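Local coordinates for putative citrate lyase, alfa subunit (Streptococcus mutans, PDB 2HJ0), which belongs to the citrate lyase alpha-subunit (CitF) family and is built around two mixed, mainly parallel beta sheets flanked by helices, at residues A133-I138 / D390-G395; L6-P11 / N429-P434. All blocks are in the same frame, centred on the assembly; numbering follows the deposited sequence.

Contact 1. Residues A133-I138 / D390-G395; sequences AISEGI and DGVIRG
S135 overlaps the backbone of V392 and I393: its OG lies 3.6 Å from V392 CA, and its CB meets V392 CG1 at 4.0 Å. The same hydroxyl oxygen accepts a hydrogen bond from I393 N, 3.3 Å to S135 OG; the N-H...O angle of 163° is nearly straight, but the length makes the bond weak. V392 presents CG1 to the serine because that methyl stands anti to its own backbone N (chi1 179°). Farther along, I393 turns its CB toward 133-138, although its side chain comes no nearer than 4.3 Å, measured from I393 CG1 to S135 OG.

Two side-chain bonds of D390 fold the loop on itself. D390 OD2 accepts from V392 N at 3.1 Å, the donor lying well above the carboxylate plane, while R394 NH2 forms a weak, salt-bridging bond to D390 OD1. Strand 504-511 flanks the contact, with V511 touching both S135 and V392, and V508 touching I393. The arrangement joins segment 133-138, on helix 127-135, to a loop folded by an Asx turn, at the edge of the ten-stranded mixed sheet formed by strand 504-511.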
ATOM      1  N   ALA A 133      12.057  34.428  -7.802  1.00 18.17           N
ATOM      2  CA  ALA A 133      11.878  35.087  -6.517  1.00 18.16           C
ATOM      3  C   ALA A 133      12.903  34.553  -5.502  1.00 18.59           C
ATOM      4  O   ALA A 133      13.722  35.312  -4.978  1.00 18.36           O
ATOM      5  CB  ALA A 133      10.466  34.866  -6.005  1.00 15.86           C
ATOM      6  N   ILE A 134      12.869  33.250  -5.230  1.00 18.62           N
ATOM      7  CA  ILE A 134      13.800  32.659  -4.276  1.00 19.01           C
ATOM      8  C   ILE A 134      15.260  33.019  -4.529  1.00 20.58           C
ATOM      9  O   ILE A 134      16.047  33.174  -3.595  1.00 21.02           O
ATOM     10  CB  ILE A 134      13.682  31.142  -4.265  1.00 16.84           C
ATOM     11  CG1 ILE A 134      12.337  30.752  -3.675  1.00 16.35           C
ATOM     12  CG2 ILE A 134      14.814  30.537  -3.457  1.00 16.06           C
ATOM     13  CD1 ILE A 134      12.177  31.162  -2.236  1.00 16.92           C
ATOM     14  N   SER A 135      15.607  33.174  -5.797  1.00 21.04           N
ATOM     15  CA  SER A 135      16.970  33.492  -6.174  1.00 21.70           C
ATOM     16  C   SER A 135      17.349  34.936  -5.837  1.00 23.15           C
ATOM     17  O   SER A 135      18.527  35.275  -5.791  1.00 21.98           O
ATOM     18  CB  SER A 135      17.151  33.233  -7.671  1.00 21.06           C
ATOM     19  OG  SER A 135      18.406  32.641  -7.951  1.00 23.29           O
ATOM     20  N   GLU A 136      16.352  35.786  -5.605  1.00 25.24           N
ATOM     21  CA  GLU A 136      16.631  37.171  -5.281  1.00 26.55           C
ATOM     22  C   GLU A 136      16.605  37.427  -3.781  1.00 26.15           C
ATOM     23  O   GLU A 136      16.687  38.569  -3.338  1.00 26.45           O
ATOM     24  CB  GLU A 136      15.650  38.108  -5.991  1.00 27.72           C
ATOM     25  CG  GLU A 136      14.303  38.251  -5.327  1.00 32.40           C
ATOM     26  CD  GLU A 136      13.477  39.397  -5.924  1.00 35.39           C
ATOM     27  OE1 GLU A 136      13.183  39.359  -7.147  1.00 35.03           O
ATOM     28  OE2 GLU A 136      13.122  40.337  -5.167  1.00 37.32           O
ATOM     29  N   GLY A 137      16.470  36.361  -3.001  1.00 25.96           N
ATOM     30  CA  GLY A 137      16.480  36.510  -1.555  1.00 25.89           C
ATOM     31  C   GLY A 137      15.156  36.689  -0.842  1.00 24.48           C
ATOM     32  O   GLY A 137      15.141  37.050   0.325  1.00 24.57           O
ATOM     33  N   ILE A 138      14.049  36.439  -1.525  1.00 24.68           N
ATOM     34  CA  ILE A 138      12.730  36.574  -0.923  1.00 25.70           C
ATOM     35  C   ILE A 138      12.603  35.897   0.444  1.00 26.06           C
ATOM     36  O   ILE A 138      12.169  36.529   1.390  1.00 27.27           O
ATOM     37  CB  ILE A 138      11.640  35.994  -1.855  1.00 27.49           C
ATOM     38  CG1 ILE A 138      11.595  36.795  -3.143  1.00 29.46           C
ATOM     39  CG2 ILE A 138      10.281  36.027  -1.187  1.00 28.89           C
ATOM     40  CD1 ILE A 138      11.464  38.281  -2.908  1.00 29.50           C
ATOM     41  N   ASP A 390      22.389  32.543 -16.139  1.00 24.99           N
ATOM     42  CA  ASP A 390      22.321  33.720 -15.285  1.00 26.61           C
ATOM     43  C   ASP A 390      22.375  33.358 -13.796  1.00 26.06           C
ATOM     44  O   ASP A 390      22.211  34.220 -12.938  1.00 26.01           O
ATOM     45  CB  ASP A 390      21.047  34.514 -15.578  1.00 27.73           C
ATOM     46  CG  ASP A 390      19.796  33.698 -15.348  1.00 30.03           C
ATOM     47  OD1 ASP A 390      18.685  34.253 -15.464  1.00 29.59           O
ATOM     48  OD2 ASP A 390      19.921  32.488 -15.051  1.00 32.27           O
ATOM     49  N   GLY A 391      22.596  32.081 -13.495  1.00 26.04           N
ATOM     50  CA  GLY A 391      22.694  31.647 -12.109  1.00 25.80           C
ATOM     51  C   GLY A 391      21.383  31.628 -11.350  1.00 25.49           C
ATOM     52  O   GLY A 391      21.332  31.271 -10.179  1.00 25.65           O
ATOM     53  N   VAL A 392      20.316  32.014 -12.025  1.00 26.06           N
ATOM     54  CA  VAL A 392      18.994  32.044 -11.425  1.00 25.85           C
ATOM     55  C   VAL A 392      18.365  30.652 -11.370  1.00 27.55           C
ATOM     56  O   VAL A 392      18.316  29.947 -12.379  1.00 29.06           O
ATOM     57  CB  VAL A 392      18.064  32.933 -12.243  1.00 23.84           C
ATOM     58  CG1 VAL A 392      16.682  32.950 -11.627  1.00 22.66           C
ATOM     59  CG2 VAL A 392      18.642  34.321 -12.343  1.00 24.24           C
ATOM     60  N   ILE A 393      17.872  30.250 -10.205  1.00 27.59           N
ATOM     61  CA  ILE A 393      17.231  28.946 -10.099  1.00 27.32           C
ATOM     62  C   ILE A 393      16.035  28.897 -11.046  1.00 27.84           C
ATOM     63  O   ILE A 393      15.299  29.871 -11.160  1.00 30.06           O
ATOM     64  CB  ILE A 393      16.722  28.687  -8.682  1.00 27.11           C
ATOM     65  CG1 ILE A 393      17.899  28.327  -7.773  1.00 26.22           C
ATOM     66  CG2 ILE A 393      15.635  27.617  -8.714  1.00 26.37           C
ATOM     67  CD1 ILE A 393      17.490  27.927  -6.385  1.00 25.02           C
ATOM     68  N   ARG A 394      15.839  27.772 -11.724  1.00 27.12           N
ATOM     69  CA  ARG A 394      14.709  27.628 -12.640  1.00 25.28           C
ATOM     70  C   ARG A 394      14.573  26.181 -13.082  1.00 23.22           C
ATOM     71  O   ARG A 394      13.721  25.854 -13.906  1.00 24.03           O
ATOM     72  CB  ARG A 394      14.883  28.530 -13.866  1.00 26.54           C
ATOM     73  CG  ARG A 394      16.095  28.197 -14.726  1.00 30.19           C
ATOM     74  CD  ARG A 394      16.330  29.230 -15.826  1.00 32.38           C
ATOM     75  NE  ARG A 394      16.503  30.597 -15.305  1.00 33.72           N
ATOM     76  CZ  ARG A 394      15.512  31.439 -15.008  1.00 33.68           C
ATOM     77  NH1 ARG A 394      14.247  31.074 -15.168  1.00 34.62           N
ATOM     78  NH2 ARG A 394      15.788  32.659 -14.575  1.00 33.17           N
ATOM     79  N   GLY A 395      15.413  25.319 -12.520  1.00 20.97           N
ATOM     80  CA  GLY A 395      15.384  23.915 -12.874  1.00 19.13           C
ATOM     81  C   GLY A 395      14.663  23.029 -11.880  1.00 18.41           C
ATOM     82  O   GLY A 395      13.691  23.439 -11.247  1.00 19.11           O
TER

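Contact 2. Residues L6-P11 / N429-P434; sequences LGRDIP and NTVITP
A valine methyl sits squarely over the flat face of a buried arginine: V431 CG2 is 3.4 Å from R8 CZ and lies over the centre of the guanidinium plane. The same methyl also approaches R8 NH2 at 3.5 Å. R8 reaches this position by bending rather than extending. Its CG is anti to the carbonyl carbon (chi1 -43°), and further bends at chi2 and chi3 fold the chain back over V431.

At the guanidinium edge, N429 O lies in the plane, 3.0 Å from R8 NH1. This bond is weak despite its length, because the N-H...O angle is only 121°. The firmer polar partner of R8 is D506, whose OD2 forms a salt bridge with NH1 and also accepts from V431 N. One carboxylate therefore ties the arginine and the backbone beneath it to the same strand. Nearby, L6 directs its CB toward 429-434, and L6 CD1 comes no nearer than 4.5 Å to V431 CG1.

The N-terminal segment 6-11 leads into helix 12-17, with P11 at the N-cap. Strand 504-511 touches both segments, I505 meeting L6 and V431. Farther along 429-434, I432 and T433 both face V383 in a classic beta bulge against strand 383-384, and T433 packs on helix 400-406.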
ATOM      1  N   LEU A   6      34.247  17.640  -3.888  1.00 57.87           N
ATOM      2  CA  LEU A   6      34.321  18.374  -5.148  1.00 55.20           C
ATOM      3  C   LEU A   6      34.720  19.824  -4.893  1.00 54.17           C
ATOM      4  O   LEU A   6      34.888  20.236  -3.743  1.00 54.76           O
ATOM      5  CB  LEU A   6      32.964  18.343  -5.849  1.00 54.85           C
ATOM      6  CG  LEU A   6      32.474  17.003  -6.398  1.00 54.46           C
ATOM      7  CD1 LEU A   6      30.960  16.959  -6.350  1.00 52.60           C
ATOM      8  CD2 LEU A   6      33.005  16.806  -7.826  1.00 53.81           C
ATOM      9  N   GLY A   7      34.858  20.596  -5.968  1.00 52.85           N
ATOM     10  CA  GLY A   7      35.224  21.998  -5.838  1.00 50.22           C
ATOM     11  C   GLY A   7      34.036  22.858  -5.449  1.00 48.50           C
ATOM     12  O   GLY A   7      33.755  23.870  -6.095  1.00 48.18           O
ATOM     13  N   ARG A   8      33.343  22.454  -4.382  1.00 46.47           N
ATOM     14  CA  ARG A   8      32.162  23.170  -3.892  1.00 43.96           C
ATOM     15  C   ARG A   8      32.456  24.052  -2.676  1.00 43.01           C
ATOM     16  O   ARG A   8      33.185  23.656  -1.771  1.00 43.58           O
ATOM     17  CB  ARG A   8      31.053  22.170  -3.538  1.00 41.75           C
ATOM     18  CG  ARG A   8      30.864  21.034  -4.541  1.00 38.63           C
ATOM     19  CD  ARG A   8      30.904  21.533  -5.962  1.00 35.05           C
ATOM     20  NE  ARG A   8      29.930  22.592  -6.185  1.00 32.77           N
ATOM     21  CZ  ARG A   8      29.872  23.314  -7.297  1.00 32.31           C
ATOM     22  NH1 ARG A   8      28.955  24.263  -7.429  1.00 30.89           N
ATOM     23  NH2 ARG A   8      30.742  23.083  -8.274  1.00 32.42           N
ATOM     24  N   ASP A   9      31.872  25.245  -2.655  1.00 41.90           N
ATOM     25  CA  ASP A   9      32.080  26.166  -1.548  1.00 41.07           C
ATOM     26  C   ASP A   9      30.890  26.132  -0.582  1.00 39.58           C
ATOM     27  O   ASP A   9      30.112  27.079  -0.497  1.00 38.44           O
ATOM     28  CB  ASP A   9      32.290  27.587  -2.093  1.00 43.00           C
ATOM     29  CG  ASP A   9      32.966  28.513  -1.088  1.00 45.21           C
ATOM     30  OD1 ASP A   9      32.341  28.835  -0.050  1.00 45.87           O
ATOM     31  OD2 ASP A   9      34.129  28.915  -1.336  1.00 46.22           O
ATOM     32  N   ILE A  10      30.745  25.031   0.143  1.00 38.94           N
ATOM     33  CA  ILE A  10      29.651  24.909   1.089  1.00 38.46           C
ATOM     34  C   ILE A  10      30.124  25.394   2.449  1.00 39.73           C
ATOM     35  O   ILE A  10      31.024  24.801   3.055  1.00 40.17           O
ATOM     36  CB  ILE A  10      29.180  23.450   1.215  1.00 37.40           C
ATOM     37  CG1 ILE A  10      28.555  22.993  -0.101  1.00 36.38           C
ATOM     38  CG2 ILE A  10      28.177  23.328   2.341  1.00 37.69           C
ATOM     39  CD1 ILE A  10      28.097  21.566  -0.091  1.00 34.99           C
ATOM     40  N   PRO A  11      29.525  26.486   2.951  1.00 40.18           N
ATOM     41  CA  PRO A  11      29.894  27.047   4.251  1.00 40.42           C
ATOM     42  C   PRO A  11      29.778  26.042   5.391  1.00 41.23           C
ATOM     43  O   PRO A  11      28.826  25.264   5.449  1.00 41.81           O
ATOM     44  CB  PRO A  11      28.935  28.227   4.403  1.00 39.79           C
ATOM     45  CG  PRO A  11      27.747  27.811   3.605  1.00 40.12           C
ATOM     46  CD  PRO A  11      28.380  27.211   2.376  1.00 40.12           C
ATOM     47  N   ASN A 429      27.739  25.827 -12.132  1.00 22.81           N
ATOM     48  CA  ASN A 429      27.294  26.741 -11.080  1.00 24.24           C
ATOM     49  C   ASN A 429      26.697  25.957  -9.915  1.00 24.46           C
ATOM     50  O   ASN A 429      27.041  26.204  -8.756  1.00 25.49           O
ATOM     51  CB  ASN A 429      26.258  27.731 -11.629  1.00 27.26           C
ATOM     52  CG  ASN A 429      26.887  28.807 -12.512  1.00 32.13           C
ATOM     53  OD1 ASN A 429      26.264  29.297 -13.475  1.00 33.86           O
ATOM     54  ND2 ASN A 429      28.132  29.191 -12.181  1.00 32.42           N
ATOM     55  N   THR A 430      25.797  25.021 -10.218  1.00 22.80           N
ATOM     56  CA  THR A 430      25.166  24.196  -9.187  1.00 20.81           C
ATOM     57  C   THR A 430      25.329  22.713  -9.524  1.00 19.59           C
ATOM     58  O   THR A 430      25.190  22.323 -10.675  1.00 19.82           O
ATOM     59  CB  THR A 430      23.654  24.479  -9.065  1.00 19.85           C
ATOM     60  OG1 THR A 430      23.422  25.889  -9.060  1.00 18.68           O
ATOM     61  CG2 THR A 430      23.115  23.875  -7.776  1.00 19.04           C
ATOM     62  N   VAL A 431      25.612  21.888  -8.525  1.00 17.22           N
ATOM     63  CA  VAL A 431      25.772  20.462  -8.764  1.00 15.26           C
ATOM     64  C   VAL A 431      24.595  19.656  -8.234  1.00 15.13           C
ATOM     65  O   VAL A 431      24.311  19.683  -7.036  1.00 15.20           O
ATOM     66  CB  VAL A 431      27.031  19.905  -8.084  1.00 15.66           C
ATOM     67  CG1 VAL A 431      27.118  18.403  -8.300  1.00 15.03           C
ATOM     68  CG2 VAL A 431      28.259  20.592  -8.614  1.00 15.33           C
ATOM     69  N   ILE A 432      23.913  18.934  -9.121  1.00 14.01           N
ATOM     70  CA  ILE A 432      22.796  18.101  -8.698  1.00 12.56           C
ATOM     71  C   ILE A 432      23.188  16.630  -8.793  1.00 11.48           C
ATOM     72  O   ILE A 432      22.877  15.848  -7.896  1.00 12.00           O
ATOM     73  CB  ILE A 432      21.508  18.365  -9.524  1.00 12.75           C
ATOM     74  CG1 ILE A 432      20.827  19.646  -9.039  1.00 13.96           C
ATOM     75  CG2 ILE A 432      20.513  17.228  -9.327  1.00 11.54           C
ATOM     76  CD1 ILE A 432      21.706  20.854  -9.088  1.00 17.57           C
ATOM     77  N   THR A 433      23.883  16.257  -9.861  1.00  8.60           N
ATOM     78  CA  THR A 433      24.314  14.875 -10.041  1.00  6.45           C
ATOM     79  C   THR A 433      25.828  14.791 -10.219  1.00  6.49           C
ATOM     80  O   THR A 433      26.395  15.351 -11.155  1.00  5.83           O
ATOM     81  CB  THR A 433      23.657  14.228 -11.279  1.00  5.86           C
ATOM     82  OG1 THR A 433      22.232  14.286 -11.151  1.00  7.42           O
ATOM     83  CG2 THR A 433      24.103  12.773 -11.426  1.00  2.76           C
ATOM     84  N   PRO A 434      26.504  14.076  -9.322  1.00  5.97           N
ATOM     85  CA  PRO A 434      27.963  13.913  -9.375  1.00  8.24           C
ATOM     86  C   PRO A 434      28.438  13.138 -10.605  1.00  9.36           C
ATOM     87  O   PRO A 434      27.779  12.194 -11.050  1.00  9.86           O
ATOM     88  CB  PRO A 434      28.281  13.175  -8.075  1.00  8.00           C
ATOM     89  CG  PRO A 434      27.056  12.325  -7.879  1.00  8.47           C
ATOM     90  CD  PRO A 434      25.915  13.279  -8.234  1.00  6.15           C
TER

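The centres of contact 1 and contact 2 are about 17 Å apart, and their nearest atoms come to about 4 Å without touching. Strand 504-511 is their common neighbour: V511 meets contact 1, I505 and D506 meet contact 2, and V508 is shared, touching I393 and T430. M386 and T387 also connect them: I393 touches both, while I432 packs on M386 and T430 OG1 is hydrogen-bonded to T387 OG1. In sequence, 133-138 and 390-395 both fall between 6-11 and 429-434. Each contact centre is about 19 Å from the centre of the chain, and neither is touched by the second chain of the assembly.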